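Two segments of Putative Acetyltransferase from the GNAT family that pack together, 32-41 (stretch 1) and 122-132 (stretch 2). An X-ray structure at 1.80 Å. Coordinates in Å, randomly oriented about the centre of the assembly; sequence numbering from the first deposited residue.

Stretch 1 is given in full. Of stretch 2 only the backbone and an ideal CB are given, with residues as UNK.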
ATOM      1  N   ARG A  32      -7.616  11.099   7.341  1.00 24.37           N
ATOM      2  CA  ARG A  32      -6.174  10.922   7.568  1.00 25.66           C
ATOM      3  C   ARG A  32      -5.915   9.597   8.226  1.00 25.04           C
ATOM      4  O   ARG A  32      -6.520   9.277   9.234  1.00 24.46           O
ATOM      5  CB  ARG A  32      -5.673  12.071   8.447  1.00 26.65           C
ATOM      6  CG  ARG A  32      -4.246  11.943   9.012  1.00 32.41           C
ATOM      7  CD  ARG A  32      -3.252  12.093   7.900  1.00 33.41           C
ATOM      8  NE  ARG A  32      -1.825  12.297   8.271  1.00 31.57           N
ATOM      9  CZ  ARG A  32      -0.905  11.317   8.338  1.00 40.16           C
ATOM     10  NH1 ARG A  32      -1.228  10.020   8.175  1.00 27.16           N
ATOM     11  NH2 ARG A  32       0.360  11.633   8.592  1.00 37.95           N
ATOM     12  N   LEU A  33      -5.090   8.770   7.598  1.00 25.75           N
ATOM     13  CA  LEU A  33      -4.744   7.494   8.177  1.00 22.28           C
ATOM     14  C   LEU A  33      -3.980   7.763   9.480  1.00 24.37           C
ATOM     15  O   LEU A  33      -3.125   8.662   9.569  1.00 25.50           O
ATOM     16  CB  LEU A  33      -3.910   6.662   7.179  1.00 26.11           C
ATOM     17  CG  LEU A  33      -3.323   5.312   7.593  1.00 25.30           C
ATOM     18  CD1 LEU A  33      -4.400   4.308   7.898  1.00 24.67           C
ATOM     19  CD2 LEU A  33      -2.323   4.841   6.515  1.00 23.19           C
ATOM     20  N   ASP A  34      -4.286   6.973  10.492  1.00 27.27           N
ATOM     21  CA  ASP A  34      -3.495   6.994  11.709  1.00 27.59           C
ATOM     22  C   ASP A  34      -2.016   6.934  11.284  1.00 26.46           C
ATOM     23  O   ASP A  34      -1.616   6.016  10.606  1.00 24.89           O
ATOM     24  CB  ASP A  34      -3.884   5.789  12.542  1.00 29.50           C
ATOM     25  CG  ASP A  34      -3.135   5.687  13.848  1.00 29.14           C
ATOM     26  OD1 ASP A  34      -2.052   6.291  14.018  1.00 28.34           O
ATOM     27  OD2 ASP A  34      -3.637   4.942  14.690  1.00 28.95           O
ATOM     28  N   PRO A  35      -1.206   7.942  11.664  1.00 27.68           N
ATOM     29  CA  PRO A  35       0.224   7.930  11.333  1.00 26.99           C
ATOM     30  C   PRO A  35       1.025   6.701  11.758  1.00 27.21           C
ATOM     31  O   PRO A  35       2.101   6.449  11.156  1.00 29.59           O
ATOM     32  CB  PRO A  35       0.762   9.162  12.043  1.00 28.54           C
ATOM     33  CG  PRO A  35      -0.426  10.051  12.176  1.00 29.27           C
ATOM     34  CD  PRO A  35      -1.601   9.187  12.334  1.00 27.52           C
ATOM     35  N   ALA A  36       0.540   5.940  12.743  1.00 26.29           N
ATOM     36  CA  ALA A  36       1.182   4.704  13.129  1.00 25.88           C
ATOM     37  C   ALA A  36       1.109   3.694  11.986  1.00 27.44           C
ATOM     38  O   ALA A  36       1.957   2.803  11.873  1.00 27.50           O
ATOM     39  CB  ALA A  36       0.527   4.115  14.404  1.00 27.47           C
ATOM     40  N   TYR A  37       0.053   3.795  11.192  1.00 27.12           N
ATOM     41  CA  TYR A  37      -0.137   2.919  10.041  1.00 25.32           C
ATOM     42  C   TYR A  37       0.503   3.445   8.766  1.00 25.46           C
ATOM     43  O   TYR A  37       1.011   2.681   7.985  1.00 23.40           O
ATOM     44  CB  TYR A  37      -1.599   2.638   9.819  1.00 26.73           C
ATOM     45  CG  TYR A  37      -2.236   1.755  10.851  1.00 24.04           C
ATOM     46  CD1 TYR A  37      -2.547   2.227  12.107  1.00 27.60           C
ATOM     47  CD2 TYR A  37      -2.576   0.447  10.538  1.00 26.54           C
ATOM     48  CE1 TYR A  37      -3.187   1.409  13.049  1.00 29.89           C
ATOM     49  CE2 TYR A  37      -3.223  -0.378  11.471  1.00 25.34           C
ATOM     50  CZ  TYR A  37      -3.510   0.110  12.715  1.00 29.05           C
ATOM     51  OH  TYR A  37      -4.108  -0.734  13.629  1.00 28.28           O
ATOM     52  N   GLY A  38       0.467   4.747   8.524  1.00 25.53           N
ATOM     53  CA  GLY A  38       1.045   5.248   7.287  1.00 26.32           C
ATOM     54  C   GLY A  38       0.732   6.710   7.058  1.00 25.30           C
ATOM     55  O   GLY A  38       0.072   7.338   7.890  1.00 26.22           O
ATOM     56  N   PRO A  39       1.258   7.267   5.956  1.00 25.90           N
ATOM     57  CA  PRO A  39       1.194   8.709   5.737  1.00 27.10           C
ATOM     58  C   PRO A  39       0.014   9.231   4.874  1.00 26.72           C
ATOM     59  O   PRO A  39       0.035  10.391   4.425  1.00 26.38           O
ATOM     60  CB  PRO A  39       2.493   8.946   4.992  1.00 26.99           C
ATOM     61  CG  PRO A  39       2.565   7.742   4.095  1.00 31.45           C
ATOM     62  CD  PRO A  39       2.062   6.601   4.920  1.00 28.60           C
ATOM     63  N   PHE A  40      -1.007   8.409   4.679  1.00 26.69           N
ATOM     64  CA  PHE A  40      -1.979   8.655   3.617  1.00 25.67           C
ATOM     65  C   PHE A  40      -3.097   9.587   4.104  1.00 24.03           C
ATOM     66  O   PHE A  40      -3.492   9.541   5.265  1.00 25.40           O
ATOM     67  CB  PHE A  40      -2.574   7.363   3.089  1.00 25.62           C
ATOM     68  CG  PHE A  40      -1.577   6.527   2.349  1.00 25.94           C
ATOM     69  CD1 PHE A  40      -1.176   6.891   1.083  1.00 26.96           C
ATOM     70  CD2 PHE A  40      -0.987   5.431   2.961  1.00 28.13           C
ATOM     71  CE1 PHE A  40      -0.250   6.162   0.414  1.00 31.75           C
ATOM     72  CE2 PHE A  40      -0.032   4.709   2.296  1.00 27.75           C
ATOM     73  CZ  PHE A  40       0.335   5.074   1.033  1.00 29.38           C
ATOM     74  N   ALA A  41      -3.589  10.426   3.192  1.00 23.21           N
ATOM     75  CA  ALA A  41      -4.728  11.335   3.501  1.00 25.83           C
ATOM     76  C   ALA A  41      -5.517  11.617   2.240  1.00 25.59           C
ATOM     77  O   ALA A  41      -5.053  11.354   1.134  1.00 24.58           O
ATOM     78  CB  ALA A  41      -4.247  12.671   4.163  1.00 25.21           C
ATOM     79  N   UNK A 122       7.333   0.662   0.021  1.00 43.67           N
ATOM     80  CA  UNK A 122       6.415   1.771   0.279  1.00 46.10           C
ATOM     81  C   UNK A 122       6.578   2.299   1.706  1.00 45.62           C
ATOM     82  O   UNK A 122       7.539   1.912   2.417  1.00 46.67           O
ATOM     83  CB  UNK A 122       4.969   1.330   0.043  1.00 46.10           C
ATOM     84  N   UNK A 123       5.650   3.176   2.143  1.00 42.93           N
ATOM     85  CA  UNK A 123       5.746   3.740   3.481  1.00 41.26           C
ATOM     86  C   UNK A 123       5.751   2.612   4.525  1.00 40.94           C
ATOM     87  O   UNK A 123       5.187   1.532   4.324  1.00 44.41           O
ATOM     88  CB  UNK A 123       4.592   4.711   3.738  1.00 41.26           C
ATOM     89  N   UNK A 124       6.420   2.851   5.618  1.00 37.21           N
ATOM     90  CA  UNK A 124       6.459   1.900   6.682  1.00 36.06           C
ATOM     91  C   UNK A 124       6.600   2.715   7.956  1.00 36.40           C
ATOM     92  O   UNK A 124       7.626   3.384   8.164  1.00 40.84           O
ATOM     93  CB  UNK A 124       7.590   0.885   6.505  1.00 36.06           C
ATOM     94  N   UNK A 125       5.560   2.688   8.769  1.00 29.61           N
ATOM     95  CA  UNK A 125       5.571   3.326  10.057  1.00 29.70           C
ATOM     96  C   UNK A 125       5.571   2.258  11.131  1.00 30.68           C
ATOM     97  O   UNK A 125       5.499   1.049  10.842  1.00 26.47           O
ATOM     98  CB  UNK A 125       4.378   4.271  10.215  1.00 29.70           C
ATOM     99  N   UNK A 126       5.654   2.714  12.380  1.00 28.95           N
ATOM    100  CA  UNK A 126       5.763   1.798  13.513  1.00 31.40           C
ATOM    101  C   UNK A 126       4.686   0.715  13.527  1.00 31.79           C
ATOM    102  O   UNK A 126       4.957  -0.421  13.931  1.00 31.43           O
ATOM    103  CB  UNK A 126       5.698   2.592  14.820  1.00 31.40           C
ATOM    104  N   UNK A 127       3.456   1.051  13.109  1.00 27.12           N
ATOM    105  CA  UNK A 127       2.339   0.104  13.189  1.00 27.95           C
ATOM    106  C   UNK A 127       1.774  -0.413  11.869  1.00 25.86           C
ATOM    107  O   UNK A 127       0.704  -1.009  11.855  1.00 26.89           O
ATOM    108  CB  UNK A 127       1.198   0.766  13.964  1.00 27.95           C
ATOM    109  N   UNK A 128       2.497  -0.177  10.775  1.00 27.29           N
ATOM    110  CA  UNK A 128       2.078  -0.610   9.435  1.00 28.02           C
ATOM    111  C   UNK A 128       1.843  -2.145   9.380  1.00 30.13           C
ATOM    112  O   UNK A 128       0.967  -2.615   8.667  1.00 31.37           O
ATOM    113  CB  UNK A 128       3.134  -0.203   8.405  1.00 28.02           C
ATOM    114  N   UNK A 129       2.604  -2.911  10.159  1.00 31.57           N
ATOM    115  CA  UNK A 129       2.425  -4.367  10.195  1.00 29.75           C
ATOM    116  C   UNK A 129       1.054  -4.749  10.693  1.00 31.34           C
ATOM    117  O   UNK A 129       0.638  -5.897  10.516  1.00 29.90           O
ATOM    118  CB  UNK A 129       3.491  -5.018  11.079  1.00 29.75           C
ATOM    119  N   UNK A 130       0.369  -3.840  11.401  1.00 30.38           N
ATOM    120  CA  UNK A 130      -0.980  -4.152  11.879  1.00 30.32           C
ATOM    121  C   UNK A 130      -2.069  -3.923  10.835  1.00 28.53           C
ATOM    122  O   UNK A 130      -3.236  -4.179  11.142  1.00 30.68           O
ATOM    123  CB  UNK A 130      -1.290  -3.311  13.119  1.00 30.32           C
ATOM    124  N   UNK A 131      -1.700  -3.466   9.632  1.00 30.42           N
ATOM    125  CA  UNK A 131      -2.688  -3.058   8.609  1.00 29.97           C
ATOM    126  C   UNK A 131      -3.463  -4.280   8.144  1.00 31.47           C
ATOM    127  O   UNK A 131      -4.629  -4.188   7.790  1.00 33.64           O
ATOM    128  CB  UNK A 131      -2.008  -2.376   7.420  1.00 29.97           C
ATOM    129  N   UNK A 132      -2.793  -5.433   8.160  1.00 33.26           N
ATOM    130  CA  UNK A 132      -3.394  -6.711   7.795  1.00 32.83           C
ATOM    131  C   UNK A 132      -2.376  -7.834   7.891  1.00 31.90           C
ATOM    132  O   UNK A 132      -1.354  -7.705   8.575  1.00 31.61           O
ATOM    133  CB  UNK A 132      -3.977  -6.647   6.382  1.00 32.83           C
TER

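Position 122 has phi 88°, and nothing of stretch 1 lies within 5.5 Å of its ideal CB. The positive phi by itself favours glycine, and G122 is deposited.

At 123 the CB points toward stretch 1 and its ideal position is a tight 3.4 Å from P39 CD. A small or compact apolar side chain suits, and phi -58° with psi 149° admits proline. It is P123, whose CB lies 3.4 Å from P39 CD and whose CG lies 3.9 Å from F40 CZ.

Position 124 points away, so stretch 1 sets no limit on size. W124 is found, its NE1 hydrogen-bonded elsewhere in the structure.

The CB of 125 points at backbone: its ideal position is 3.3 Å from both P35 O and A36 O. Alanine or glycine fits most easily. A125 places its CB against those two carbonyls and opens a type I turn ending at 128.

Position 126 points sideways at the turn's first corner, its ideal CB 4.8 Å from A36 O, and tolerates many small or polar residues. S126 takes chi1 p, its OG 4.0 Å from A36 CB.

At 127 an ideal CB would sit only 3.0 Å from A36 O, so glycine is the clear choice. With G127 the backbone comes close enough for its N to donate to A36 O at 2.6 Å, while its O lies over one face of the Y37 ring.

Position 128 points sideways, but its ideal CB is 3.6 Å from Y37 O, an acceptor; serine or threonine could reach it. T128, with chi1 m, donates from OG1 to Y37 O at 2.7 Å, and the same OG1 accepts from A125 N at 2.7 Å, so one hydroxyl ties both the turn and the contact.

Position 129 points away, and stretch 1 leaves it free; it holds W129.

The ideal CB of 130 lies 3.9 Å from Y37 OH, so a side chain with an aliphatic base would suit, even a long one that turns outward. R130 packs its CB 3.8 Å from Y37 OH and its end leads away. A water bridges Y37 OH and R130 O, 2.6 Å from each.

At 131 the CB points sideways, 4.2 Å from Y37 CD2; a large apolar or aromatic group could reach both Y37 and L33. Y131 presents its ring face to the edge of Y37, planes at 85°, and its CE2 lies 3.8 Å from L33 CD2.

Position 132 has nothing of stretch 1 within 5.5 Å of its ideal CB, so stretch 1 sets no preference; it is G132.

Stretch 2 122-132: GPWASGTWRYG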
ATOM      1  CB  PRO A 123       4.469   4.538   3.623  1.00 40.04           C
ATOM      2  CG  PRO A 123       4.036   4.808   2.258  1.00 43.52           C
ATOM      3  CD  PRO A 123       4.438   3.629   1.456  1.00 42.72           C
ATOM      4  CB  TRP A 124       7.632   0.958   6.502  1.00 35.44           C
ATOM      5  CG  TRP A 124       7.619  -0.128   7.470  1.00 34.70           C
ATOM      6  CD1 TRP A 124       8.215  -0.155   8.708  1.00 35.15           C
ATOM      7  CD2 TRP A 124       6.903  -1.355   7.337  1.00 36.25           C
ATOM      8  NE1 TRP A 124       7.948  -1.362   9.319  1.00 35.37           N
ATOM      9  CE2 TRP A 124       7.132  -2.106   8.507  1.00 35.64           C
ATOM     10  CE3 TRP A 124       6.096  -1.890   6.342  1.00 36.47           C
ATOM     11  CZ2 TRP A 124       6.581  -3.378   8.694  1.00 33.35           C
ATOM     12  CZ3 TRP A 124       5.561  -3.151   6.528  1.00 35.29           C
ATOM     13  CH2 TRP A 124       5.787  -3.862   7.714  1.00 36.38           C
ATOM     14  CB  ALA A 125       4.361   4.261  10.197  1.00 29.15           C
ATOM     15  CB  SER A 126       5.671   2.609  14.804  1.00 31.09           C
ATOM     16  OG  SER A 126       4.458   3.315  14.854  1.00 25.18           O
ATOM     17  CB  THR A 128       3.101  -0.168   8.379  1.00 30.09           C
ATOM     18  OG1 THR A 128       3.252   1.265   8.423  1.00 25.60           O
ATOM     19  CG2 THR A 128       2.665  -0.603   6.970  1.00 30.51           C
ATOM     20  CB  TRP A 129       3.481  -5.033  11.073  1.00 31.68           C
ATOM     21  CG  TRP A 129       3.376  -4.707  12.573  1.00 33.37           C
ATOM     22  CD1 TRP A 129       3.873  -3.597  13.221  1.00 34.82           C
ATOM     23  CD2 TRP A 129       2.745  -5.497  13.572  1.00 32.83           C
ATOM     24  NE1 TRP A 129       3.605  -3.673  14.546  1.00 34.23           N
ATOM     25  CE2 TRP A 129       2.912  -4.830  14.796  1.00 32.35           C
ATOM     26  CE3 TRP A 129       2.088  -6.736  13.557  1.00 39.87           C
ATOM     27  CZ2 TRP A 129       2.413  -5.339  15.997  1.00 41.63           C
ATOM     28  CZ3 TRP A 129       1.588  -7.244  14.749  1.00 37.73           C
ATOM     29  CH2 TRP A 129       1.755  -6.546  15.951  1.00 37.22           C
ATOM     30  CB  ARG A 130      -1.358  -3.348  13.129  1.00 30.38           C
ATOM     31  CG  ARG A 130      -0.370  -3.370  14.267  1.00 31.09           C
ATOM     32  CD  ARG A 130      -0.971  -2.740  15.505  1.00 37.63           C
ATOM     33  NE  ARG A 130      -0.161  -3.052  16.684  1.00 47.79           N
ATOM     34  CZ  ARG A 130       0.846  -2.301  17.128  1.00 51.88           C
ATOM     35  NH1 ARG A 130       1.185  -1.171  16.511  1.00 54.47           N
ATOM     36  NH2 ARG A 130       1.524  -2.680  18.208  1.00 51.11           N
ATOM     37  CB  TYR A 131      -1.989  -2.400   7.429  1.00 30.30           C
ATOM     38  CG  TYR A 131      -2.580  -1.135   6.881  1.00 27.02           C
ATOM     39  CD1 TYR A 131      -3.946  -1.011   6.641  1.00 30.46           C
ATOM     40  CD2 TYR A 131      -1.757  -0.067   6.572  1.00 28.01           C
ATOM     41  CE1 TYR A 131      -4.457   0.176   6.093  1.00 30.03           C
ATOM     42  CE2 TYR A 131      -2.242   1.087   6.025  1.00 35.88           C
ATOM     43  CZ  TYR A 131      -3.590   1.216   5.801  1.00 30.15           C
ATOM     44  OH  TYR A 131      -4.074   2.384   5.246  1.00 28.24           O
TER
HETATM   45  O   HOH W   1      -4.880  -3.131  12.869  1.00 26.86           O
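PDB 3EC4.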